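Local coordinates for TqaA (Penicillium aethiopicum, PDB 5DLK), which probably acts as the terminal condensation-like domain of a fungal nonribosomal peptide synthetase, cyclising and releasing a peptide carried on a phosphopantetheine arm, at residues P20-I26 against L48-P53; R94-L98 against L323-T327; L293-H298 against L472-F476; R302-H308 against V331-F337. The contacts are given in a common frame with arbitrary orientation. Where two conformers were deposited one is given. Numbering follows the deposited sequence.

Interaction 1 of 4, residues P20-I26 against L48-P53; sequences PFSLSPI and LEDLLP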
loop_
_atom_site.group_PDB
_atom_site.type_symbol
_atom_site.label_atom_id
_atom_site.label_comp_id
_atom_site.label_asym_id
_atom_site.label_seq_id
_atom_site.Cartn_x
_atom_site.Cartn_y
_atom_site.Cartn_z
ATOM N N PRO A 20 1.335 24.039 -10.545
ATOM C CA PRO A 20 1.921 23.768 -9.228
ATOM C C PRO A 20 1.409 24.699 -8.134
ATOM O O PRO A 20 1.209 25.890 -8.386
ATOM C CB PRO A 20 3.420 23.976 -9.469
ATOM C CG PRO A 20 3.596 23.611 -10.918
ATOM C CD PRO A 20 2.364 24.167 -11.591
ATOM N N PHE A 21 1.199 24.130 -6.946
ATOM C CA PHE A 21 0.758 24.820 -5.724
ATOM C C PHE A 21 -0.745 25.149 -5.732
ATOM O O PHE A 21 -1.269 25.688 -4.751
ATOM C CB PHE A 21 1.581 26.092 -5.476
ATOM C CG PHE A 21 3.060 25.843 -5.398
ATOM C CD1 PHE A 21 3.608 25.212 -4.287
ATOM C CD2 PHE A 21 3.904 26.222 -6.439
ATOM C CE1 PHE A 21 4.983 24.976 -4.206
ATOM C CE2 PHE A 21 5.275 25.986 -6.363
ATOM C CZ PHE A 21 5.811 25.363 -5.246
ATOM N N SER A 22 -1.436 24.768 -6.801
ATOM C CA SER A 22 -2.868 25.053 -6.910
ATOM C C SER A 22 -3.687 24.288 -5.867
ATOM O O SER A 22 -4.812 24.684 -5.561
ATOM C CB SER A 22 -3.386 24.760 -8.328
ATOM O OG SER A 22 -3.292 23.395 -8.694
ATOM N N LEU A 23 -3.117 23.226 -5.288
ATOM C CA LEU A 23 -3.795 22.507 -4.211
ATOM C C LEU A 23 -3.125 22.710 -2.857
ATOM O O LEU A 23 -3.459 22.027 -1.893
ATOM C CB LEU A 23 -3.865 21.011 -4.530
ATOM C CG LEU A 23 -4.572 20.658 -5.833
ATOM C CD1 LEU A 23 -4.437 19.172 -6.142
ATOM C CD2 LEU A 23 -6.047 21.078 -5.764
ATOM N N SER A 24 -2.181 23.648 -2.773
ATOM C CA SER A 24 -1.478 23.879 -1.515
ATOM C C SER A 24 -2.394 24.446 -0.430
ATOM O O SER A 24 -3.053 25.459 -0.642
ATOM C CB SER A 24 -0.296 24.831 -1.728
ATOM O OG SER A 24 0.192 25.294 -0.481
ATOM N N PRO A 25 -2.447 23.792 0.740
ATOM C CA PRO A 25 -3.214 24.391 1.841
ATOM C C PRO A 25 -2.414 25.471 2.569
ATOM O O PRO A 25 -2.895 26.044 3.547
ATOM C CB PRO A 25 -3.495 23.200 2.765
ATOM C CG PRO A 25 -2.399 22.242 2.486
ATOM C CD PRO A 25 -2.015 22.414 1.042
ATOM N N ILE A 26 -1.203 25.730 2.079
ATOM C CA ILE A 26 -0.275 26.692 2.672
ATOM C C ILE A 26 -0.313 27.970 1.855
ATOM O O ILE A 26 -0.097 27.924 0.641
ATOM C CB ILE A 26 1.199 26.207 2.672
ATOM C CG1 ILE A 26 1.418 25.028 3.596
ATOM C CG2 ILE A 26 2.105 27.321 3.174
ATOM C CD1 ILE A 26 0.877 23.758 3.052
ATOM N N LEU A 48 11.721 23.958 -4.106
ATOM C CA LEU A 48 10.374 23.424 -3.913
ATOM C C LEU A 48 9.610 23.438 -5.230
ATOM O O LEU A 48 9.269 24.507 -5.755
ATOM C CB LEU A 48 9.621 24.223 -2.854
ATOM C CG LEU A 48 8.219 23.709 -2.511
ATOM C CD1 LEU A 48 8.305 22.373 -1.763
ATOM C CD2 LEU A 48 7.460 24.750 -1.707
ATOM N N GLU A 49 9.349 22.249 -5.768
ATOM C CA GLU A 49 8.685 22.110 -7.054
ATOM C C GLU A 49 7.152 22.150 -6.923
ATOM O O GLU A 49 6.448 22.662 -7.809
ATOM C CB GLU A 49 9.133 20.812 -7.721
ATOM C CG GLU A 49 8.443 20.509 -9.023
ATOM C CD GLU A 49 8.826 19.150 -9.575
ATOM O OE1 GLU A 49 7.947 18.482 -10.163
ATOM O OE2 GLU A 49 9.999 18.746 -9.420
ATOM N N ASP A 50 6.637 21.606 -5.819
ATOM C CA ASP A 50 5.188 21.583 -5.594
ATOM C C ASP A 50 4.886 21.357 -4.124
ATOM O O ASP A 50 5.759 20.966 -3.337
ATOM C CB ASP A 50 4.518 20.498 -6.444
ATOM C CG ASP A 50 3.104 20.895 -6.920
ATOM O OD1 ASP A 50 2.431 21.718 -6.261
ATOM O OD2 ASP A 50 2.677 20.376 -7.970
ATOM N N LEU A 51 3.641 21.619 -3.750
ATOM C CA LEU A 51 3.186 21.299 -2.416
ATOM C C LEU A 51 1.724 20.876 -2.533
ATOM O O LEU A 51 0.903 21.617 -3.086
ATOM C CB LEU A 51 3.363 22.490 -1.470
ATOM C CG LEU A 51 3.278 22.195 0.026
ATOM C CD1 LEU A 51 3.935 23.297 0.836
ATOM C CD2 LEU A 51 1.820 22.005 0.445
ATOM N N LEU A 52 1.418 19.678 -2.036
ATOM C CA LEU A 52 0.060 19.111 -2.125
ATOM C C LEU A 52 -0.356 18.491 -0.801
ATOM O O LEU A 52 0.483 18.129 0.008
ATOM C CB LEU A 52 -0.023 18.043 -3.224
ATOM C CG LEU A 52 0.412 18.426 -4.635
ATOM C CD1 LEU A 52 1.867 18.010 -4.858
ATOM C CD2 LEU A 52 -0.503 17.813 -5.668
ATOM N N PRO A 53 -1.671 18.342 -0.576
ATOM C CA PRO A 53 -2.045 17.564 0.610
ATOM C C PRO A 53 -1.601 16.119 0.423
ATOM O O PRO A 53 -1.560 15.646 -0.725
ATOM C CB PRO A 53 -3.585 17.676 0.644
ATOM C CG PRO A 53 -3.908 18.859 -0.276
ATOM C CD PRO A 53 -2.844 18.816 -1.332
HETATM O O HOH W 1 -0.709 22.028 -5.347
#
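F21 and L51 bury the most surface in this contact. The F21 ring packs on the strand, its CE1 3.5 Å from CD2 of L48 and its CD1 3.9 Å from CB of L51, while CA of D50 sits over the ring face in a CH-pi contact (4.1 Å to the centroid, 29° off the normal). L51 also meets the far end of the loop, its CD2 lying 3.3 Å from CD1 of I26 and 3.9 Å from CD of P25. L23 adds CB to CD of P53 at 4.0 Å. The loop closes on itself through a type I turn from F21 to S24, in which N of S24 donates to O of F21 (3.0 Å).

Further out the contact becomes polar. N of F21 donates to OD1 of D50 (2.8 Å, 149°), and OD1 also accepts from N of L51 (2.8 Å); OD2 of D50 is held by Y213. A water links N of L23 (2.7 Å) to O of L51 (2.8 Å).

Strand 47-53 is an outer strand of a three-stranded antiparallel sheet, with E49 and D50 both opposite V113 in a classic beta bulge. With one direct hydrogen bond and one water bridge across the interface, the N-terminal loop is joined to this edge by side-chain packing and local polar links, without extending the sheet.

Interaction 2 of 4, residues R94-L98 against L323-T327; sequences RHSIL and LLGCT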
loop_
_atom_site.group_PDB
_atom_site.type_symbol
_atom_site.label_atom_id
_atom_site.label_comp_id
_atom_site.label_asym_id
_atom_site.label_seq_id
_atom_site.Cartn_x
_atom_site.Cartn_y
_atom_site.Cartn_z
ATOM N N ARG A 94 13.839 10.920 -11.879
ATOM C CA ARG A 94 12.707 10.477 -12.682
ATOM C C ARG A 94 11.355 10.495 -11.948
ATOM O O ARG A 94 10.334 10.826 -12.550
ATOM C CB ARG A 94 12.982 9.065 -13.214
ATOM C CG ARG A 94 11.836 8.453 -14.019
ATOM C CD ARG A 94 12.262 7.124 -14.617
ATOM N NE ARG A 94 11.181 6.414 -15.298
ATOM C CZ ARG A 94 10.702 6.740 -16.497
ATOM N NH1 ARG A 94 9.720 6.026 -17.038
ATOM N NH2 ARG A 94 11.197 7.784 -17.158
ATOM N N HIS A 95 11.339 10.139 -10.662
ATOM C CA HIS A 95 10.062 9.976 -9.939
ATOM C C HIS A 95 9.907 10.958 -8.784
ATOM O O HIS A 95 10.547 10.801 -7.751
ATOM C CB HIS A 95 9.937 8.550 -9.395
ATOM C CG HIS A 95 9.953 7.487 -10.453
ATOM N ND1 HIS A 95 8.879 7.246 -11.281
ATOM C CD2 HIS A 95 10.900 6.579 -10.791
ATOM C CE1 HIS A 95 9.168 6.247 -12.094
ATOM N NE2 HIS A 95 10.387 5.824 -11.817
ATOM N N SER A 96 9.032 11.946 -8.921
ATOM C CA SER A 96 8.993 13.011 -7.924
ATOM C C SER A 96 8.543 12.520 -6.541
ATOM O O SER A 96 8.876 13.139 -5.527
ATOM C CB SER A 96 8.094 14.157 -8.399
ATOM O OG SER A 96 6.733 13.780 -8.420
ATOM N N ILE A 97 7.812 11.403 -6.484
ATOM C CA ILE A 97 7.417 10.864 -5.184
ATOM C C ILE A 97 8.657 10.480 -4.358
ATOM O O ILE A 97 8.638 10.571 -3.135
ATOM C CB ILE A 97 6.471 9.631 -5.327
ATOM C CG1 ILE A 97 5.871 9.249 -3.967
ATOM C CG2 ILE A 97 7.202 8.441 -5.911
ATOM C CD1 ILE A 97 5.126 10.361 -3.298
ATOM N N LEU A 98 9.745 10.094 -5.029
ATOM C CA LEU A 98 10.972 9.704 -4.332
ATOM C C LEU A 98 11.753 10.937 -3.824
ATOM O O LEU A 98 12.652 10.806 -2.989
ATOM C CB LEU A 98 11.860 8.835 -5.241
ATOM C CG LEU A 98 11.269 7.548 -5.818
ATOM C CD1 LEU A 98 12.281 6.775 -6.661
ATOM C CD2 LEU A 98 10.691 6.654 -4.719
ATOM N N LEU A 323 2.639 4.868 -13.089
ATOM C CA LEU A 323 3.162 5.974 -12.286
ATOM C C LEU A 323 3.455 5.474 -10.877
ATOM O O LEU A 323 2.720 4.636 -10.336
ATOM C CB LEU A 323 2.199 7.169 -12.259
ATOM C CG LEU A 323 0.831 7.092 -11.570
ATOM C CD1 LEU A 323 0.914 7.553 -10.125
ATOM C CD2 LEU A 323 -0.176 7.946 -12.333
ATOM N N LEU A 324 4.538 5.979 -10.290
ATOM C CA LEU A 324 5.000 5.474 -9.007
ATOM C C LEU A 324 4.427 6.273 -7.848
ATOM O O LEU A 324 4.541 7.499 -7.787
ATOM C CB LEU A 324 6.539 5.491 -8.948
ATOM C CG LEU A 324 7.192 4.884 -7.711
ATOM C CD1 LEU A 324 6.918 3.384 -7.600
ATOM C CD2 LEU A 324 8.709 5.179 -7.727
ATOM N N GLY A 325 3.808 5.565 -6.913
ATOM C CA GLY A 325 3.239 6.217 -5.756
ATOM C C GLY A 325 2.249 5.293 -5.091
ATOM O O GLY A 325 2.087 4.151 -5.501
ATOM N N CYS A 326 1.568 5.803 -4.080
ATOM C CA CYS A 326 0.596 5.008 -3.345
ATOM C C CYS A 326 -0.803 5.452 -3.752
ATOM O O CYS A 326 -1.335 6.386 -3.182
ATOM C CB CYS A 326 0.784 5.172 -1.844
ATOM S SG CYS A 326 -0.423 4.211 -0.898
ATOM N N THR A 327 -1.376 4.796 -4.746
ATOM C CA THR A 327 -2.740 5.131 -5.160
ATOM C C THR A 327 -3.777 4.222 -4.504
ATOM O O THR A 327 -4.987 4.343 -4.794
ATOM C CB THR A 327 -2.921 5.046 -6.678
ATOM O OG1 THR A 327 -2.786 3.688 -7.119
ATOM C CG2 THR A 327 -1.898 5.949 -7.394
HETATM O O HOH W 2 6.406 8.690 -10.902
HETATM O O HOH W 3 5.923 9.808 -8.644
#
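L324 has the most surface covered, and its t/p side chain projects into a pocket made by H95, I97 and L98. Its CD2 lies over the face of the H95 imidazole, 4.0 Å from the centroid and 21° off the normal, a CH-pi contact, and 3.9 Å from CD2 of L98. CG2 of I97 is 4.0 Å from CG and 3.4 Å from O of L324. These residues join the two halves of the V-shaped condensation fold: 94-98 runs from the end of helix 81-94, in the N-terminal half, into a 3-10 turn, and 323-327 belongs to a loop reaching across from the C-terminal half. T327 is hydrogen-bonded to D182, which with the phosphopantetheine-binding G183 belongs to this domain's version of the HHxxxDG motif. No direct hydrogen bond spans the segments, but one water accepts from N of I97 (3.3 Å) and donates to O of L324 (2.8 Å). Another, 2.9 Å from ND1 of H95, accepts weakly from N of L324 (3.3 Å); NE2 of H95 is hydrogen-bonded to D192.

Interaction 3 of 4, residues L293-H298 against L472-F476; sequences LFLSYH and LDITF. With EDO (1,2-ethanediol), chain J.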
loop_
_atom_site.group_PDB
_atom_site.type_symbol
_atom_site.label_atom_id
_atom_site.label_comp_id
_atom_site.label_asym_id
_atom_site.label_seq_id
_atom_site.Cartn_x
_atom_site.Cartn_y
_atom_site.Cartn_z
ATOM N N LEU A 293 -19.555 -13.680 4.880
ATOM C CA LEU A 293 -20.347 -14.723 5.520
ATOM C C LEU A 293 -19.969 -14.845 6.995
ATOM O O LEU A 293 -20.848 -15.008 7.863
ATOM C CB LEU A 293 -20.169 -16.072 4.816
ATOM C CG LEU A 293 -21.063 -17.159 5.416
ATOM C CD1 LEU A 293 -22.547 -16.796 5.281
ATOM C CD2 LEU A 293 -20.761 -18.482 4.741
ATOM N N PHE A 294 -18.666 -14.807 7.264
ATOM C CA PHE A 294 -18.143 -14.835 8.628
ATOM C C PHE A 294 -18.783 -13.721 9.453
ATOM O O PHE A 294 -19.285 -13.955 10.576
ATOM C CB PHE A 294 -16.606 -14.703 8.616
ATOM C CG PHE A 294 -15.986 -14.583 9.998
ATOM C CD1 PHE A 294 -15.611 -15.714 10.696
ATOM C CD2 PHE A 294 -15.761 -13.335 10.567
ATOM C CE1 PHE A 294 -15.023 -15.601 11.973
ATOM C CE2 PHE A 294 -15.187 -13.217 11.827
ATOM C CZ PHE A 294 -14.826 -14.355 12.526
ATOM N N LEU A 295 -18.782 -12.507 8.901
ATOM C CA LEU A 295 -19.374 -11.389 9.625
ATOM C C LEU A 295 -20.896 -11.517 9.772
ATOM O O LEU A 295 -21.448 -11.186 10.815
ATOM C CB LEU A 295 -19.049 -10.067 8.936
ATOM C CG LEU A 295 -17.577 -9.627 9.024
ATOM C CD1 LEU A 295 -17.364 -8.393 8.134
ATOM C CD2 LEU A 295 -17.175 -9.330 10.448
ATOM N N SER A 296 -21.576 -11.976 8.732
ATOM C CA SER A 296 -23.031 -12.109 8.801
ATOM C C SER A 296 -23.407 -13.018 9.971
ATOM O O SER A 296 -24.348 -12.738 10.707
ATOM C CB SER A 296 -23.608 -12.643 7.488
ATOM O OG SER A 296 -23.347 -14.025 7.288
ATOM N N TYR A 297 -22.656 -14.093 10.143
ATOM C CA TYR A 297 -22.907 -15.022 11.249
ATOM C C TYR A 297 -22.652 -14.393 12.617
ATOM O O TYR A 297 -23.515 -14.424 13.505
ATOM C CB TYR A 297 -22.038 -16.266 11.074
ATOM C CG TYR A 297 -22.176 -17.239 12.224
ATOM C CD1 TYR A 297 -23.307 -18.034 12.353
ATOM C CD2 TYR A 297 -21.189 -17.327 13.198
ATOM C CE1 TYR A 297 -23.438 -18.913 13.408
ATOM C CE2 TYR A 297 -21.312 -18.200 14.255
ATOM C CZ TYR A 297 -22.429 -18.988 14.353
ATOM O OH TYR A 297 -22.538 -19.853 15.411
ATOM N N HIS A 298 -21.470 -13.816 12.805
ATOM C CA HIS A 298 -21.122 -13.296 14.128
ATOM C C HIS A 298 -21.929 -12.051 14.496
ATOM O O HIS A 298 -22.268 -11.855 15.668
ATOM C CB HIS A 298 -19.617 -13.055 14.200
ATOM C CG HIS A 298 -18.848 -14.319 14.426
ATOM N ND1 HIS A 298 -18.881 -14.989 15.629
ATOM C CD2 HIS A 298 -18.080 -15.065 13.597
ATOM C CE1 HIS A 298 -18.137 -16.080 15.546
ATOM N NE2 HIS A 298 -17.637 -16.152 14.325
ATOM N N LEU A 472 -27.430 -21.527 3.613
ATOM C CA LEU A 472 -28.030 -22.013 4.859
ATOM C C LEU A 472 -27.366 -23.294 5.383
ATOM O O LEU A 472 -27.462 -23.608 6.566
ATOM C CB LEU A 472 -29.533 -22.258 4.674
ATOM C CG LEU A 472 -30.368 -20.979 4.699
ATOM C CD1 LEU A 472 -31.828 -21.234 4.304
ATOM C CD2 LEU A 472 -30.282 -20.355 6.084
ATOM N N ASP A 473 -26.692 -24.024 4.500
ATOM C CA ASP A 473 -26.086 -25.301 4.869
ATOM C C ASP A 473 -24.607 -25.187 5.238
ATOM O O ASP A 473 -23.965 -26.188 5.577
ATOM C CB ASP A 473 -26.237 -26.301 3.723
ATOM C CG ASP A 473 -27.685 -26.735 3.507
ATOM O OD1 ASP A 473 -28.483 -26.648 4.467
ATOM O OD2 ASP A 473 -28.023 -27.149 2.374
ATOM N N ILE A 474 -24.055 -23.981 5.143
ATOM C CA ILE A 474 -22.635 -23.783 5.414
ATOM C C ILE A 474 -22.387 -23.683 6.914
ATOM O O ILE A 474 -23.049 -22.906 7.607
ATOM C CB ILE A 474 -22.093 -22.502 4.745
ATOM C CG1 ILE A 474 -22.323 -22.526 3.232
ATOM C CG2 ILE A 474 -20.605 -22.301 5.079
ATOM C CD1 ILE A 474 -21.339 -23.340 2.444
ATOM N N THR A 475 -21.431 -24.465 7.410
ATOM C CA THR A 475 -20.975 -24.329 8.792
ATOM C C THR A 475 -19.476 -24.071 8.808
ATOM O O THR A 475 -18.775 -24.391 7.851
ATOM C CB THR A 475 -21.287 -25.590 9.631
ATOM O OG1 THR A 475 -20.563 -26.699 9.087
ATOM C CG2 THR A 475 -22.777 -25.891 9.600
ATOM N N PHE A 476 -18.975 -23.477 9.884
ATOM C CA PHE A 476 -17.531 -23.301 10.020
ATOM C C PHE A 476 -17.133 -23.147 11.487
ATOM O O PHE A 476 -18.000 -23.080 12.358
ATOM C CB PHE A 476 -17.046 -22.093 9.207
ATOM C CG PHE A 476 -17.685 -20.794 9.610
ATOM C CD1 PHE A 476 -18.798 -20.320 8.945
ATOM C CD2 PHE A 476 -17.167 -20.054 10.666
ATOM C CE1 PHE A 476 -19.381 -19.111 9.319
ATOM C CE2 PHE A 476 -17.756 -18.866 11.050
ATOM C CZ PHE A 476 -18.857 -18.399 10.377
HETATM C C1 EDO J . -21.858 -22.036 12.356
HETATM O O1 EDO J . -21.435 -23.276 11.795
HETATM C C2 EDO J . -21.104 -20.932 11.648
HETATM O O2 EDO J . -21.762 -20.692 10.398
#
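The C-terminal residue F476 adopts chi1 of 59° (p), and although its CA-to-CB bond points sideways, this rotamer brings the ring end against helix 283-299. Y297 and F294 are both t about chi1 (176° and 174°) and receive it: CZ of F476 is 3.8 Å from CD2 of Y297, and CE2 of F476 is 3.8 Å from CD1 of F294. With Y297 the geometry is an offset edge-to-face pair, the F476 edge toward the Y297 face, centroids 5.4 Å apart and planes at 75°. H298, an m rotamer, brings NE2 near the F476 ring edge, 4.3 Å from CE2. One turn back, L293 (t/p) points toward the tail and sets CD2 3.8 Å from CG2 of I474 (m/m).

A 1,2-ethanediol, probably from the crystallisation liquor, has C2 over the faces of Y297 and F476, and its O1 accepts from N of F476 (3.1 Å, 152°). This is surface docking of a C-terminal tail on one side of a helix, through residues spaced i, i+1, i+4 and i+5.

Interaction 4 of 4, residues R302-H308 against V331-F337; sequences RDVVFGH and VPLRVTF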
loop_
_atom_site.group_PDB
_atom_site.type_symbol
_atom_site.label_atom_id
_atom_site.label_comp_id
_atom_site.label_asym_id
_atom_site.label_seq_id
_atom_site.Cartn_x
_atom_site.Cartn_y
_atom_site.Cartn_z
ATOM N N ARG A 302 -27.847 -9.536 7.974
ATOM C CA ARG A 302 -27.884 -9.848 6.549
ATOM C C ARG A 302 -27.388 -8.683 5.690
ATOM O O ARG A 302 -27.603 -8.662 4.491
ATOM C CB ARG A 302 -29.308 -10.224 6.113
ATOM C CG ARG A 302 -29.779 -11.569 6.676
ATOM C CD ARG A 302 -31.188 -11.922 6.155
ATOM N NE ARG A 302 -31.680 -13.136 6.796
ATOM C CZ ARG A 302 -32.303 -13.166 7.970
ATOM N NH1 ARG A 302 -32.540 -12.037 8.627
ATOM N NH2 ARG A 302 -32.698 -14.330 8.478
ATOM N N ASP A 303 -26.756 -7.692 6.303
ATOM C CA ASP A 303 -26.311 -6.526 5.545
ATOM C C ASP A 303 -25.033 -6.048 6.210
ATOM O O ASP A 303 -25.101 -5.414 7.261
ATOM C CB ASP A 303 -27.403 -5.441 5.564
ATOM C CG ASP A 303 -27.031 -4.202 4.779
ATOM O OD1 ASP A 303 -26.088 -4.237 3.965
ATOM O OD2 ASP A 303 -27.694 -3.157 4.985
ATOM N N VAL A 304 -23.871 -6.412 5.664
ATOM C CA VAL A 304 -22.630 -6.098 6.377
ATOM C C VAL A 304 -21.771 -5.133 5.556
ATOM O O VAL A 304 -21.814 -5.136 4.321
ATOM C CB VAL A 304 -21.823 -7.368 6.715
ATOM C CG1 VAL A 304 -22.638 -8.305 7.630
ATOM C CG2 VAL A 304 -21.380 -8.074 5.453
ATOM N N VAL A 305 -21.032 -4.275 6.250
ATOM C CA VAL A 305 -20.120 -3.363 5.576
ATOM C C VAL A 305 -18.764 -3.501 6.227
ATOM O O VAL A 305 -18.665 -3.454 7.449
ATOM C CB VAL A 305 -20.578 -1.878 5.647
ATOM C CG1 VAL A 305 -19.558 -0.982 4.919
ATOM C CG2 VAL A 305 -21.970 -1.724 5.001
ATOM N N PHE A 306 -17.728 -3.738 5.433
ATOM C CA PHE A 306 -16.373 -3.747 5.998
ATOM C C PHE A 306 -15.428 -3.079 4.998
ATOM O O PHE A 306 -15.826 -2.737 3.888
ATOM C CB PHE A 306 -15.923 -5.187 6.361
ATOM C CG PHE A 306 -16.061 -6.193 5.237
ATOM C CD1 PHE A 306 -17.283 -6.813 4.974
ATOM C CD2 PHE A 306 -14.975 -6.501 4.433
ATOM C CE1 PHE A 306 -17.408 -7.747 3.937
ATOM C CE2 PHE A 306 -15.091 -7.426 3.389
ATOM C CZ PHE A 306 -16.309 -8.045 3.135
ATOM N N GLY A 307 -14.186 -2.850 5.384
ATOM C CA GLY A 307 -13.291 -2.159 4.469
ATOM C C GLY A 307 -12.541 -3.127 3.574
ATOM O O GLY A 307 -12.353 -4.301 3.930
ATOM N N HIS A 308 -12.155 -2.668 2.387
ATOM C CA HIS A 308 -11.236 -3.457 1.572
ATOM C C HIS A 308 -10.345 -2.530 0.757
ATOM O O HIS A 308 -10.651 -1.355 0.570
ATOM C CB HIS A 308 -11.976 -4.470 0.674
ATOM C CG HIS A 308 -12.588 -3.883 -0.565
ATOM N ND1 HIS A 308 -12.513 -4.506 -1.794
ATOM C CD2 HIS A 308 -13.314 -2.756 -0.760
ATOM C CE1 HIS A 308 -13.153 -3.781 -2.696
ATOM N NE2 HIS A 308 -13.640 -2.708 -2.095
ATOM N N VAL A 331 -11.720 1.414 1.134
ATOM C CA VAL A 331 -13.100 1.903 0.936
ATOM C C VAL A 331 -14.107 0.860 1.429
ATOM O O VAL A 331 -13.757 -0.321 1.612
ATOM C CB VAL A 331 -13.375 2.242 -0.550
ATOM C CG1 VAL A 331 -12.401 3.335 -1.072
ATOM C CG2 VAL A 331 -13.343 0.974 -1.423
ATOM N N PRO A 332 -15.361 1.278 1.667
ATOM C CA PRO A 332 -16.384 0.327 2.116
ATOM C C PRO A 332 -16.797 -0.669 1.050
ATOM O O PRO A 332 -16.990 -0.334 -0.119
ATOM C CB PRO A 332 -17.586 1.232 2.463
ATOM C CG PRO A 332 -17.052 2.647 2.421
ATOM C CD PRO A 332 -15.937 2.623 1.462
ATOM N N LEU A 333 -16.943 -1.913 1.488
ATOM C CA LEU A 333 -17.517 -2.965 0.683
ATOM C C LEU A 333 -18.770 -3.402 1.409
ATOM O O LEU A 333 -18.709 -3.769 2.583
ATOM C CB LEU A 333 -16.535 -4.143 0.529
ATOM C CG LEU A 333 -17.097 -5.306 -0.294
ATOM C CD1 LEU A 333 -17.416 -4.838 -1.723
ATOM C CD2 LEU A 333 -16.078 -6.454 -0.292
ATOM N N ARG A 334 -19.904 -3.341 0.719
ATOM C CA ARG A 334 -21.177 -3.740 1.300
ATOM C C ARG A 334 -21.655 -5.044 0.691
ATOM O O ARG A 334 -21.686 -5.181 -0.541
ATOM C CB ARG A 334 -22.230 -2.645 1.059
ATOM C CG ARG A 334 -23.589 -2.980 1.671
ATOM C CD ARG A 334 -24.586 -1.865 1.362
ATOM N NE ARG A 334 -25.840 -2.067 2.083
ATOM C CZ ARG A 334 -26.862 -1.224 2.012
ATOM N NH1 ARG A 334 -26.761 -0.137 1.258
ATOM N NH2 ARG A 334 -27.976 -1.468 2.699
ATOM N N VAL A 335 -22.045 -5.983 1.538
ATOM C CA VAL A 335 -22.579 -7.258 1.070
ATOM C C VAL A 335 -23.936 -7.470 1.719
ATOM O O VAL A 335 -24.058 -7.490 2.950
ATOM C CB VAL A 335 -21.619 -8.429 1.385
ATOM C CG1 VAL A 335 -22.215 -9.771 0.937
ATOM C CG2 VAL A 335 -20.269 -8.171 0.733
ATOM N N THR A 336 -24.953 -7.644 0.883
ATOM C CA THR A 336 -26.320 -7.732 1.377
ATOM C C THR A 336 -26.897 -9.081 0.986
ATOM O O THR A 336 -27.028 -9.382 -0.210
ATOM C CB THR A 336 -27.209 -6.634 0.814
ATOM O OG1 THR A 336 -27.504 -6.935 -0.552
ATOM C CG2 THR A 336 -26.519 -5.287 0.892
ATOM N N PHE A 337 -27.263 -9.852 1.996
ATOM C CA PHE A 337 -27.822 -11.195 1.821
ATOM C C PHE A 337 -29.335 -11.134 1.750
ATOM O O PHE A 337 -29.945 -10.366 2.481
ATOM C CB PHE A 337 -27.431 -12.092 2.990
ATOM C CG PHE A 337 -25.950 -12.257 3.174
ATOM C CD1 PHE A 337 -25.192 -11.273 3.809
ATOM C CD2 PHE A 337 -25.328 -13.435 2.762
ATOM C CE1 PHE A 337 -23.826 -11.444 4.001
ATOM C CE2 PHE A 337 -23.966 -13.612 2.945
ATOM C CZ PHE A 337 -23.210 -12.611 3.573
#
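Strands 303-308 and 331-336 form an antiparallel pair at one margin of the six-stranded sheet of the C-terminal half of the condensation fold; their axes approach to 4.5 Å, with 140° between their N-to-C directions. Three hydrogen-bonded pairs satisfy the facing amides and carbonyls reciprocally: V304 N and O pair with V335 O and N (both 2.9 Å), F306 N and O with L333 O and N (3.0 and 2.8 Å), H308 N and O with V331 O and N (2.9 and 3.0 Å). Beyond them F337 N donates to R302 O (2.8 Å). P332 sits in a non-hydrogen-bonded pair with G307, so its missing amide hydrogen costs no bond here. On the outer edge of 329-336, R334 O and T336 N are met by Q356 and H352 of helix 346-358, while G307 bonds inward to L386 and V388.

D303 and R334 form a two-pronged salt bridge, NE to OD1 and NH2 to OD2, each 2.9 Å; R334 NH1 is taken by the carbonyls of Y235 and D237. H308 ND1 is hydrogen-bonded to K288, and CB of L333 lies over the H308 ring, 4.1 Å from its centroid and 27° off the normal.

Overall arrangement
Interactions 1 and 2 lie on one side of the chain's centre, their own centres about 16 Å apart and nearest atoms about 5 Å apart. Interactions 3 and 4 both lie across the chain's centre from interaction 2, about 15 Å between centres, and touch: L295 CD1 is 3.5 Å from F306 CD1 and S296 CB is 3.7 Å from F337 CE1, so helix 283-299 packs on the strand pair. Interactions 2 and 4 share the chain leading into strand 329-336. The phosphopantetheine site, empty in this model, relates to both: the L324 side chain is about 9 Å from G183, and that of H308 about 4 Å from Y357. Interactions 1 and 3 are remote from it.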